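Local coordinates for MGS-M4 (Unidentified, PDB 4Q3M), which probably works as an oxidoreductase of the aldo-keto reductase family, built as an alpha/beta (TIM) barrel, with a substrate that is still unknown, at residues A[82-87]-A[118-123]; A[124-129]-A[150-155]; A[133-138]-A[144-149]; A[106-109]-A[113-116]. All coordinates share one frame; numbering follows the deposited sequence.

Contact 1. Residues A[82-87]-A[118-123]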
loop_
_atom_site.group_PDB
_atom_site.type_symbol
_atom_site.label_atom_id
_atom_site.label_comp_id
_atom_site.label_asym_id
_atom_site.label_seq_id
_atom_site.Cartn_x
_atom_site.Cartn_y
_atom_site.Cartn_z
ATOM N N GLU A 82 27.972 1.054 8.177
ATOM C CA GLU A 82 29.145 0.227 7.901
ATOM C C GLU A 82 28.836 -0.924 6.952
ATOM O O GLU A 82 29.654 -1.274 6.101
ATOM C CB GLU A 82 29.730 -0.324 9.202
ATOM C CG GLU A 82 30.258 0.739 10.146
ATOM C CD GLU A 82 31.375 1.568 9.538
ATOM O OE1 GLU A 82 32.111 1.045 8.675
ATOM O OE2 GLU A 82 31.515 2.748 9.923
ATOM N N LYS A 83 27.654 -1.511 7.101
ATOM C CA LYS A 83 27.267 -2.654 6.285
ATOM C C LYS A 83 26.955 -2.225 4.854
ATOM O O LYS A 83 27.131 -2.999 3.913
ATOM C CB LYS A 83 26.061 -3.364 6.904
ATOM C CG LYS A 83 25.972 -4.843 6.576
ATOM C CD LYS A 83 24.996 -5.549 7.505
ATOM C CE LYS A 83 25.049 -7.058 7.325
ATOM N NZ LYS A 83 24.182 -7.761 8.312
ATOM N N THR A 84 26.500 -0.986 4.698
ATOM C CA THR A 84 26.157 -0.452 3.385
ATOM C C THR A 84 27.409 -0.180 2.554
ATOM O O THR A 84 27.456 -0.506 1.366
ATOM C CB THR A 84 25.332 0.846 3.501
ATOM O OG1 THR A 84 24.027 0.539 4.005
ATOM C CG2 THR A 84 25.188 1.511 2.146
ATOM N N LEU A 85 28.417 0.415 3.185
ATOM C CA LEU A 85 29.684 0.702 2.517
ATOM C C LEU A 85 30.316 -0.570 1.963
ATOM O O LEU A 85 30.882 -0.569 0.871
ATOM C CB LEU A 85 30.659 1.391 3.477
ATOM C CG LEU A 85 30.282 2.777 4.002
ATOM C CD1 LEU A 85 31.331 3.271 4.984
ATOM C CD2 LEU A 85 30.113 3.760 2.855
ATOM N N GLU A 86 30.207 -1.654 2.725
ATOM C CA GLU A 86 30.783 -2.935 2.332
ATOM C C GLU A 86 29.952 -3.622 1.253
ATOM O O GLU A 86 30.497 -4.207 0.317
ATOM C CB GLU A 86 30.921 -3.850 3.553
ATOM C CG GLU A 86 31.465 -5.240 3.246
ATOM C CD GLU A 86 32.936 -5.238 2.861
ATOM O OE1 GLU A 86 33.586 -4.174 2.954
ATOM O OE2 GLU A 86 33.444 -6.308 2.465
ATOM N N ALA A 87 28.632 -3.547 1.386
ATOM C CA ALA A 87 27.731 -4.154 0.413
ATOM C C ALA A 87 27.823 -3.441 -0.930
ATOM O O ALA A 87 27.552 -4.030 -1.977
ATOM C CB ALA A 87 26.306 -4.134 0.927
ATOM N N TYR A 118 21.451 5.815 4.198
ATOM C CA TYR A 118 21.552 6.923 3.263
ATOM C C TYR A 118 22.783 7.781 3.544
ATOM O O TYR A 118 23.372 8.348 2.625
ATOM C CB TYR A 118 20.287 7.774 3.314
ATOM C CG TYR A 118 20.100 8.649 2.102
ATOM C CD1 TYR A 118 19.544 8.139 0.936
ATOM C CD2 TYR A 118 20.480 9.981 2.121
ATOM C CE1 TYR A 118 19.371 8.936 -0.178
ATOM C CE2 TYR A 118 20.311 10.786 1.014
ATOM C CZ TYR A 118 19.756 10.259 -0.133
ATOM O OH TYR A 118 19.587 11.057 -1.239
ATOM N N ARG A 119 23.163 7.873 4.815
ATOM C CA ARG A 119 24.384 8.575 5.197
ATOM C C ARG A 119 25.587 7.932 4.522
ATOM O O ARG A 119 26.535 8.613 4.133
ATOM C CB ARG A 119 24.566 8.574 6.715
ATOM C CG ARG A 119 23.695 9.577 7.456
ATOM C CD ARG A 119 24.168 11.002 7.225
ATOM N NE ARG A 119 23.373 11.969 7.978
ATOM C CZ ARG A 119 22.336 12.633 7.481
ATOM N NH1 ARG A 119 21.963 12.440 6.223
ATOM N NH2 ARG A 119 21.670 13.492 8.242
ATOM N N ALA A 120 25.537 6.610 4.384
ATOM C CA ALA A 120 26.577 5.876 3.680
ATOM C C ALA A 120 26.508 6.164 2.184
ATOM O O ALA A 120 27.539 6.276 1.521
ATOM C CB ALA A 120 26.454 4.387 3.945
ATOM N N PHE A 121 25.290 6.282 1.659
ATOM C CA PHE A 121 25.091 6.671 0.266
ATOM C C PHE A 121 25.708 8.043 0.020
ATOM O O PHE A 121 26.363 8.270 -0.997
ATOM C CB PHE A 121 23.602 6.708 -0.104
ATOM C CG PHE A 121 22.991 5.356 -0.356
ATOM C CD1 PHE A 121 23.513 4.210 0.219
ATOM C CD2 PHE A 121 21.884 5.237 -1.183
ATOM C CE1 PHE A 121 22.937 2.976 -0.019
ATOM C CE2 PHE A 121 21.310 4.005 -1.427
ATOM C CZ PHE A 121 21.836 2.874 -0.843
ATOM N N GLU A 122 25.491 8.950 0.966
ATOM C CA GLU A 122 25.986 10.317 0.863
ATOM C C GLU A 122 27.510 10.368 0.885
ATOM O O GLU A 122 28.120 11.168 0.177
ATOM C CB GLU A 122 25.414 11.175 1.994
ATOM C CG GLU A 122 23.924 11.445 1.866
ATOM C CD GLU A 122 23.371 12.243 3.030
ATOM O OE1 GLU A 122 23.922 12.130 4.145
ATOM O OE2 GLU A 122 22.386 12.983 2.830
ATOM N N THR A 123 28.120 9.511 1.699
ATOM C CA THR A 123 29.574 9.418 1.758
ATOM C C THR A 123 30.126 8.944 0.417
ATOM O O THR A 123 31.115 9.479 -0.084
ATOM C CB THR A 123 30.039 8.462 2.874
ATOM O OG1 THR A 123 29.603 8.960 4.146
ATOM C CG2 THR A 123 31.555 8.342 2.879
#
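Thr-84 OG1 has two backbone oxygens within hydrogen-bonding range, those of Gly-80 and Asp-78, so its single proton must be shared or go to one of them, Gly-80 O being the stronger partner; the other branch, the methyl CG2, faces the helix across the interface. The division follows from the first torsion: OG1 lies beside the backbone N (chi1 -70°), while CG2 stands anti to it and is aimed at helix 111-126. There the methyl carbon CG2 of Thr-84 reaches Ala-120 CB at 3.6 Å and comes in at the edge of the Phe-121 ring, near its plane, with CE1 of Phe-121 the nearest ring atom. The threonine side chain runs roughly perpendicular to that of Phe-121. The two helices, 81-94 and 111-126, are neighbours on the outside of the TIM barrel; the axes of 82-87 and 118-123 approach to 8.6 Å at a crossing angle of -48°, and Leu-85 and Ala-120 have the nearest pair of CA atoms, 6.1 Å apart. Leu-85 adds its CD2 branch, which rests 3.9 Å from Ala-120 CB and also lies near the Ala-120 carbonyl oxygen. On the inner side, Thr-84 and Phe-121 both pack on Leu-74 of strand 69-74, and Phe-121 continues to Ile-133 of strand 133-136. Arg-119 NH1 forms a salt bridge with Glu-122 OE1 at 2.9 Å, 30° out of the carboxylate plane.

Contact 2. Residues A[124-129]-A[150-155]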
loop_
_atom_site.group_PDB
_atom_site.type_symbol
_atom_site.label_atom_id
_atom_site.label_comp_id
_atom_site.label_asym_id
_atom_site.label_seq_id
_atom_site.Cartn_x
_atom_site.Cartn_y
_atom_site.Cartn_z
ATOM N N LEU A 124 29.471 7.942 -0.161
ATOM C CA LEU A 124 29.872 7.400 -1.454
ATOM C C LEU A 124 29.683 8.424 -2.569
ATOM O O LEU A 124 30.470 8.478 -3.514
ATOM C CB LEU A 124 29.079 6.129 -1.767
ATOM C CG LEU A 124 29.295 4.947 -0.821
ATOM C CD1 LEU A 124 28.234 3.880 -1.047
ATOM C CD2 LEU A 124 30.690 4.367 -0.991
ATOM N N TYR A 125 28.634 9.232 -2.451
ATOM C CA TYR A 125 28.350 10.269 -3.437
ATOM C C TYR A 125 29.419 11.353 -3.402
ATOM O O TYR A 125 29.855 11.844 -4.443
ATOM C CB TYR A 125 26.967 10.875 -3.195
ATOM C CG TYR A 125 26.530 11.865 -4.252
ATOM C CD1 TYR A 125 25.981 11.432 -5.453
ATOM C CD2 TYR A 125 26.661 13.233 -4.048
ATOM C CE1 TYR A 125 25.578 12.333 -6.422
ATOM C CE2 TYR A 125 26.260 14.140 -5.009
ATOM C CZ TYR A 125 25.719 13.686 -6.194
ATOM O OH TYR A 125 25.320 14.588 -7.153
ATOM N N GLU A 126 29.839 11.718 -2.195
ATOM C CA GLU A 126 30.884 12.716 -2.017
ATOM C C GLU A 126 32.228 12.194 -2.515
ATOM O O GLU A 126 33.067 12.963 -2.982
ATOM C CB GLU A 126 30.986 13.129 -0.547
ATOM C CG GLU A 126 29.772 13.889 -0.035
ATOM C CD GLU A 126 29.823 14.135 1.460
ATOM O OE1 GLU A 126 30.800 13.697 2.104
ATOM O OE2 GLU A 126 28.884 14.765 1.992
ATOM N N GLU A 127 32.420 10.882 -2.422
ATOM C CA GLU A 127 33.663 10.254 -2.860
ATOM C C GLU A 127 33.653 9.965 -4.360
ATOM O O GLU A 127 34.639 9.480 -4.913
ATOM C CB GLU A 127 33.915 8.964 -2.075
ATOM C CG GLU A 127 34.261 9.193 -0.611
ATOM C CD GLU A 127 34.464 7.899 0.153
ATOM O OE1 GLU A 127 34.153 6.824 -0.402
ATOM O OE2 GLU A 127 34.935 7.957 1.309
ATOM N N GLY A 128 32.532 10.262 -5.010
ATOM C CA GLY A 128 32.423 10.121 -6.451
ATOM C C GLY A 128 32.249 8.694 -6.935
ATOM O O GLY A 128 32.481 8.401 -8.108
ATOM N N LYS A 129 31.836 7.804 -6.038
ATOM C CA LYS A 129 31.634 6.404 -6.398
ATOM C C LYS A 129 30.215 6.154 -6.906
ATOM O O LYS A 129 29.965 5.175 -7.608
ATOM C CB LYS A 129 31.944 5.495 -5.208
ATOM C CG LYS A 129 33.421 5.453 -4.844
ATOM C CD LYS A 129 33.688 4.494 -3.695
ATOM C CE LYS A 129 35.171 4.434 -3.365
ATOM N NZ LYS A 129 35.449 3.521 -2.222
ATOM N N ALA A 150 18.168 14.274 5.155
ATOM C CA ALA A 150 19.290 14.094 4.239
ATOM C C ALA A 150 20.005 15.415 3.990
ATOM O O ALA A 150 19.401 16.485 4.061
ATOM C CB ALA A 150 18.825 13.488 2.924
ATOM N N LYS A 151 21.300 15.333 3.707
ATOM C CA LYS A 151 22.084 16.508 3.356
ATOM C C LYS A 151 22.239 16.564 1.842
ATOM O O LYS A 151 22.523 17.615 1.266
ATOM C CB LYS A 151 23.443 16.477 4.054
ATOM C CG LYS A 151 23.330 16.380 5.569
ATOM C CD LYS A 151 24.688 16.398 6.246
ATOM C CE LYS A 151 24.538 16.362 7.758
ATOM N NZ LYS A 151 23.727 17.506 8.260
ATOM N N ILE A 152 22.046 15.413 1.208
ATOM C CA ILE A 152 21.959 15.321 -0.242
ATOM C C ILE A 152 20.628 14.669 -0.600
ATOM O O ILE A 152 20.510 13.445 -0.581
ATOM C CB ILE A 152 23.125 14.514 -0.840
ATOM C CG1 ILE A 152 24.463 15.120 -0.413
ATOM C CG2 ILE A 152 23.018 14.464 -2.357
ATOM C CD1 ILE A 152 25.665 14.305 -0.829
ATOM N N PRO A 153 19.616 15.497 -0.911
ATOM C CA PRO A 153 18.230 15.071 -1.149
ATOM C C PRO A 153 18.098 13.932 -2.159
ATOM O O PRO A 153 18.841 13.902 -3.141
ATOM C CB PRO A 153 17.564 16.343 -1.682
ATOM C CG PRO A 153 18.355 17.451 -1.084
ATOM C CD PRO A 153 19.772 16.956 -1.051
ATOM N N PRO A 154 17.164 13.001 -1.906
ATOM C CA PRO A 154 16.870 11.863 -2.786
ATOM C C PRO A 154 16.611 12.298 -4.223
ATOM O O PRO A 154 15.970 13.324 -4.451
ATOM C CB PRO A 154 15.610 11.258 -2.162
ATOM C CG PRO A 154 15.704 11.618 -0.725
ATOM C CD PRO A 154 16.329 12.984 -0.691
ATOM N N MET A 155 17.105 11.520 -5.178
ATOM C CA MET A 155 17.010 11.890 -6.582
ATOM C C MET A 155 16.050 10.983 -7.342
ATOM O O MET A 155 15.442 11.398 -8.329
ATOM C CB MET A 155 18.396 11.851 -7.231
ATOM C CG MET A 155 19.457 12.618 -6.457
ATOM S SD MET A 155 21.109 12.453 -7.156
ATOM C CE MET A 155 22.075 13.368 -5.956
#
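Tyr-125 meets two side chains of the 150-155 loop, one toward each end of its ring. Its CG stands anti to the backbone N (chi1 -174°), which swings the ring off helix 111-126 toward the loop. Near the root of the ring, CD2 of Tyr-125 touches Ile-152 CD1 at 3.5 Å; near its phenol end, CZ of Tyr-125 lies 3.7 Å from Met-155 CE. Both methyls approach the ring obliquely. Ile-152 gets there by an extended chain (chi2 174°), whose CD1 also grazes Glu-126 CG at 4.2 Å. Met-155 is likewise extended beyond CG, and its SD lies 5.4 Å from the Tyr-125 ring centroid, 45° off the ring normal, an oblique Met-aromatic contact. In the barrel, this joins the last turn of helix 111-126, closed by a Schellman motif at Gly-128, to the connection from helix 140-149 into strand 156-160. The hydroxyl of Tyr-125 is hydrogen-bonded to Asn-8 ND2, so the ring is held at its far end as well. A serine replacing Tyr-125 would probably open a gap between Ile-152 and Met-155 and deprive Asn-8 of its hydroxyl partner. Deeper in, Ile-152 and Met-155 both pack on Ile-133 of strand 133-136.

Contact 3. Residues A[133-138]-A[144-149]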
loop_
_atom_site.group_PDB
_atom_site.type_symbol
_atom_site.label_atom_id
_atom_site.label_comp_id
_atom_site.label_asym_id
_atom_site.label_seq_id
_atom_site.Cartn_x
_atom_site.Cartn_y
_atom_site.Cartn_z
ATOM N N ILE A 133 22.032 9.140 -6.078
ATOM C CA ILE A 133 21.519 8.322 -4.987
ATOM C C ILE A 133 20.016 8.509 -4.819
ATOM O O ILE A 133 19.491 9.607 -5.008
ATOM C CB ILE A 133 22.225 8.644 -3.654
ATOM C CG1 ILE A 133 22.188 10.149 -3.378
ATOM C CG2 ILE A 133 23.663 8.150 -3.680
ATOM C CD1 ILE A 133 22.818 10.543 -2.061
ATOM N N GLY A 134 19.326 7.430 -4.468
ATOM C CA GLY A 134 17.888 7.475 -4.281
ATOM C C GLY A 134 17.368 6.297 -3.482
ATOM O O GLY A 134 18.130 5.613 -2.797
ATOM N N VAL A 135 16.063 6.061 -3.568
ATOM C CA VAL A 135 15.437 4.959 -2.847
ATOM C C VAL A 135 14.514 4.140 -3.739
ATOM O O VAL A 135 14.322 4.453 -4.914
ATOM C CB VAL A 135 14.626 5.460 -1.639
ATOM C CG1 VAL A 135 15.553 5.996 -0.563
ATOM C CG2 VAL A 135 13.621 6.519 -2.075
ATOM N N SER A 136 13.948 3.086 -3.163
ATOM C CA SER A 136 12.972 2.253 -3.851
ATOM C C SER A 136 11.945 1.737 -2.849
ATOM O O SER A 136 12.279 1.475 -1.694
ATOM C CB SER A 136 13.656 1.088 -4.566
ATOM O OG SER A 136 12.710 0.274 -5.236
ATOM N N ASN A 137 10.700 1.604 -3.301
ATOM C CA ASN A 137 9.591 1.177 -2.448
ATOM C C ASN A 137 9.415 2.069 -1.221
ATOM O O ASN A 137 9.038 1.599 -0.148
ATOM C CB ASN A 137 9.772 -0.277 -2.007
ATOM C CG ASN A 137 9.748 -1.248 -3.170
ATOM O OD1 ASN A 137 8.704 -1.476 -3.782
ATOM N ND2 ASN A 137 10.899 -1.836 -3.476
ATOM N N PHE A 138 9.696 3.356 -1.387
ATOM C CA PHE A 138 9.473 4.328 -0.326
ATOM C C PHE A 138 8.156 5.060 -0.548
ATOM O O PHE A 138 7.903 5.581 -1.634
ATOM C CB PHE A 138 10.628 5.331 -0.254
ATOM C CG PHE A 138 11.760 4.894 0.634
ATOM C CD1 PHE A 138 12.203 3.581 0.627
ATOM C CD2 PHE A 138 12.389 5.802 1.471
ATOM C CE1 PHE A 138 13.246 3.180 1.441
ATOM C CE2 PHE A 138 13.434 5.408 2.288
ATOM C CZ PHE A 138 13.862 4.096 2.273
ATOM N N MET A 144 9.363 11.940 3.227
ATOM C CA MET A 144 9.343 13.136 4.066
ATOM C C MET A 144 10.475 13.113 5.087
ATOM O O MET A 144 11.067 14.147 5.397
ATOM C CB MET A 144 7.998 13.278 4.787
ATOM C CG MET A 144 6.810 13.498 3.862
ATOM S SD MET A 144 5.347 14.151 4.692
ATOM C CE MET A 144 4.963 12.820 5.822
ATOM N N TYR A 145 10.775 11.924 5.601
ATOM C CA TYR A 145 11.840 11.760 6.580
ATOM C C TYR A 145 13.208 12.009 5.954
ATOM O O TYR A 145 14.070 12.644 6.562
ATOM C CB TYR A 145 11.788 10.360 7.197
ATOM C CG TYR A 145 12.791 10.142 8.306
ATOM C CD1 TYR A 145 12.524 10.566 9.602
ATOM C CD2 TYR A 145 14.003 9.511 8.059
ATOM C CE1 TYR A 145 13.439 10.370 10.620
ATOM C CE2 TYR A 145 14.923 9.310 9.071
ATOM C CZ TYR A 145 14.635 9.740 10.349
ATOM O OH TYR A 145 15.549 9.540 11.359
ATOM N N LEU A 146 13.426 11.446 4.796
ATOM C CA LEU A 146 14.625 11.676 4.050
ATOM C C LEU A 146 14.807 13.136 3.556
ATOM O O LEU A 146 15.884 13.665 3.626
ATOM C CB LEU A 146 14.673 10.669 2.915
ATOM C CG LEU A 146 15.802 9.663 2.862
ATOM C CD1 LEU A 146 16.099 9.069 4.214
ATOM C CD2 LEU A 146 15.453 8.569 1.908
ATOM N N MET A 147 13.738 13.767 3.076
ATOM C CA MET A 147 13.744 15.172 2.681
ATOM C C MET A 147 14.157 16.064 3.846
ATOM O O MET A 147 14.876 17.048 3.669
ATOM C CB MET A 147 12.367 15.598 2.165
ATOM C CG MET A 147 11.955 14.943 0.858
ATOM S SD MET A 147 13.115 15.274 -0.480
ATOM C CE MET A 147 13.029 17.060 -0.567
ATOM N N GLU A 148 13.709 15.700 5.042
ATOM C CA GLU A 148 14.005 16.469 6.240
ATOM C C GLU A 148 15.439 16.268 6.728
ATOM O O GLU A 148 16.103 17.223 7.130
ATOM C CB GLU A 148 13.024 16.101 7.357
ATOM C CG GLU A 148 13.255 16.845 8.663
ATOM C CD GLU A 148 12.912 18.319 8.569
ATOM O OE1 GLU A 148 12.132 18.695 7.669
ATOM O OE2 GLU A 148 13.424 19.103 9.396
ATOM N N ASN A 149 15.919 15.029 6.684
ATOM C CA ASN A 149 17.170 14.684 7.354
ATOM C C ASN A 149 18.387 14.492 6.447
ATOM O O ASN A 149 19.522 14.539 6.923
ATOM C CB ASN A 149 16.967 13.419 8.189
ATOM C CG ASN A 149 16.037 13.645 9.365
ATOM O OD1 ASN A 149 16.398 14.310 10.337
ATOM N ND2 ASN A 149 14.833 13.092 9.283
#
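Leu-146 pushes a single methyl, CD2, against Val-135 and Phe-138 at once. The distances place it clearly: CD2 of Leu-146 is 3.6 Å from Val-135 CG1, and the same CD2 is 3.8 Å from Phe-138 CE2, approaching the ring obliquely. The Val-135 and Leu-146 side chains run antiparallel, side by side, whereas that of Phe-138 lies roughly perpendicular to Leu-146. Val-135 presents CG1 because that branch stands anti to its carbonyl carbon, beside the backbone N (chi1 -69°). The two residues of 133-138 are themselves packed together, since Val-135 CB lies 3.6 Å above the plane of the Phe-138 ring, over its centre. Leu-143, nearly one turn back on helix 140-149, touches both of them, and Phe-138 also meets Phe-108 edge-to-face.

The contact belongs to the beta-alpha-beta unit made of strand 133-136, helix 140-149 and strand 156-160, and it seats the helix against the barrel wall. At the end of the helix, Asn-149 folds its side chain back: ND2 donates to Tyr-145 O at 2.9 Å with an N-H...O angle of 145°, and that oxygen also accepts from Asn-149 N. The same ND2 stands 3.3 Å above the Tyr-145 ring, over its centre. Outward, Met-144 packs on Met-144 of the second subunit. Val-135, Phe-138 and Leu-146 meet through carbon alone, so this strand-to-helix hold rests on apolar packing and burial rather than on directed bonds.

Contact 4. Residues A[106-109]-A[113-116]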
loop_
_atom_site.group_PDB
_atom_site.type_symbol
_atom_site.label_atom_id
_atom_site.label_comp_id
_atom_site.label_asym_id
_atom_site.label_seq_id
_atom_site.Cartn_x
_atom_site.Cartn_y
_atom_site.Cartn_z
ATOM N N HIS A 106 16.621 -0.536 -1.418
ATOM C CA HIS A 106 15.633 -1.414 -2.039
ATOM C C HIS A 106 14.265 -1.358 -1.357
ATOM O O HIS A 106 13.237 -1.262 -2.026
ATOM C CB HIS A 106 16.149 -2.854 -2.051
ATOM C CG HIS A 106 15.625 -3.675 -3.188
ATOM N ND1 HIS A 106 16.348 -4.701 -3.759
ATOM C CD2 HIS A 106 14.452 -3.620 -3.863
ATOM C CE1 HIS A 106 15.642 -5.242 -4.736
ATOM N NE2 HIS A 106 14.488 -4.605 -4.819
ATOM N N TRP A 107 14.259 -1.422 -0.029
ATOM C CA TRP A 107 13.014 -1.374 0.734
ATOM C C TRP A 107 13.156 -0.509 1.983
ATOM O O TRP A 107 14.266 -0.254 2.452
ATOM C CB TRP A 107 12.570 -2.783 1.139
ATOM C CG TRP A 107 12.228 -3.687 -0.009
ATOM C CD1 TRP A 107 13.080 -4.512 -0.683
ATOM C CD2 TRP A 107 10.936 -3.875 -0.599
ATOM N NE1 TRP A 107 12.402 -5.195 -1.664
ATOM C CE2 TRP A 107 11.084 -4.823 -1.633
ATOM C CE3 TRP A 107 9.670 -3.333 -0.357
ATOM C CZ2 TRP A 107 10.014 -5.237 -2.424
ATOM C CZ3 TRP A 107 8.609 -3.746 -1.143
ATOM C CH2 TRP A 107 8.787 -4.689 -2.165
ATOM N N PHE A 108 12.026 -0.064 2.522
ATOM C CA PHE A 108 12.021 0.677 3.778
ATOM C C PHE A 108 12.060 -0.283 4.962
ATOM O O PHE A 108 11.246 -1.200 5.056
ATOM C CB PHE A 108 10.792 1.584 3.869
ATOM C CG PHE A 108 10.730 2.396 5.132
ATOM C CD1 PHE A 108 11.480 3.552 5.265
ATOM C CD2 PHE A 108 9.917 2.005 6.183
ATOM C CE1 PHE A 108 11.423 4.302 6.425
ATOM C CE2 PHE A 108 9.857 2.751 7.345
ATOM C CZ PHE A 108 10.609 3.901 7.466
ATOM N N LYS A 109 13.017 -0.069 5.860
ATOM C CA LYS A 109 13.182 -0.930 7.026
ATOM C C LYS A 109 13.339 -0.106 8.299
ATOM O O LYS A 109 14.197 -0.394 9.132
ATOM C CB LYS A 109 14.392 -1.850 6.845
ATOM C CG LYS A 109 14.299 -2.784 5.647
ATOM C CD LYS A 109 13.317 -3.917 5.895
ATOM C CE LYS A 109 13.803 -4.831 7.011
ATOM N NZ LYS A 109 12.932 -6.029 7.170
ATOM N N ASN A 113 17.204 3.016 10.126
ATOM C CA ASN A 113 17.921 2.192 9.161
ATOM C C ASN A 113 18.023 2.882 7.807
ATOM O O ASN A 113 19.007 2.715 7.090
ATOM C CB ASN A 113 17.243 0.831 8.998
ATOM C CG ASN A 113 17.562 -0.118 10.135
ATOM O OD1 ASN A 113 18.589 0.014 10.801
ATOM N ND2 ASN A 113 16.684 -1.091 10.356
ATOM N N ALA A 114 16.999 3.656 7.465
ATOM C CA ALA A 114 16.979 4.386 6.205
ATOM C C ALA A 114 18.022 5.499 6.205
ATOM O O ALA A 114 18.799 5.634 5.262
ATOM C CB ALA A 114 15.593 4.958 5.943
ATOM N N LEU A 115 18.037 6.286 7.276
ATOM C CA LEU A 115 18.952 7.416 7.386
ATOM C C LEU A 115 20.402 6.959 7.527
ATOM O O LEU A 115 21.305 7.546 6.931
ATOM C CB LEU A 115 18.563 8.301 8.571
ATOM C CG LEU A 115 19.374 9.585 8.756
ATOM C CD1 LEU A 115 19.339 10.426 7.490
ATOM C CD2 LEU A 115 18.857 10.380 9.945
ATOM N N SER A 116 20.620 5.911 8.319
ATOM C CA SER A 116 21.961 5.369 8.526
ATOM C C SER A 116 22.527 4.820 7.224
ATOM O O SER A 116 23.710 4.980 6.926
ATOM C CB SER A 116 21.945 4.272 9.591
ATOM O OG SER A 116 23.252 3.781 9.834
HETATM O O HOH W 1 15.108 1.650 11.655
#
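Hydrogen bonding joins Asn-113 to Lys-109 directly: ND2 of Asn-113 donates to Lys-109 O at 2.9 Å, with an N-H...O angle of 150°. The donor comes in nearly along the C=O axis, and the oxygen is 18° out of the amide plane of Asn-113. With CG beside the backbone N (chi1 -78°), the amide is brought back over the loop that leads into the helix. A water adds a second link, accepting from Asn-113 N at 2.9 Å and donating weakly to Lys-109 O. In the barrel, this is the turn from strand 102-105 into helix 111-126; the side chain of Asn-113 directly, and its backbone N through the water, link the first helical turn to Lys-109 in the loop two residues before the helix. A leucine in place of Asn-113 would probably leave Lys-109 O without its direct donor, with only the weak water bond remaining among the bonds described here.

The apolar component is slighter. Phe-108 CE1 lies 4.2 Å from Ala-114 CB, the methyl approaching the ring obliquely. That ring also stacks with His-142 and meets Tyr-111 edge-to-face. The charged end of Lys-109 turns the other way, where NZ is hydrogen-bonded to the backbone oxygens of Val-272 and Tyr-274 at the chain terminus.

Helix 111-126 runs through contacts 4, 1 and 2 in turn, from its first turn to its last; the centres of contacts 4 and 1 lie about 11 Å apart and those of 1 and 2 about 10 Å. Contacts 1 and 2 are tied by polar bonds: Tyr-118 OH lies 2.6 Å from Ile-152 O, and Glu-122 OE2 is 2.7 Å from Lys-151 N. Arg-119 NH2 reaches Asn-149 O of contact 3 at 2.7 Å. Contacts 3 and 4 meet where Asn-137 ND2 lies 2.8 Å from His-106 O. In related aldo-keto reductases, the C-terminal ends of the strands matching 102-105 and 133-136 carry the catalytic histidine and nicotinamide-binding residues, so this junction probably borders the active site.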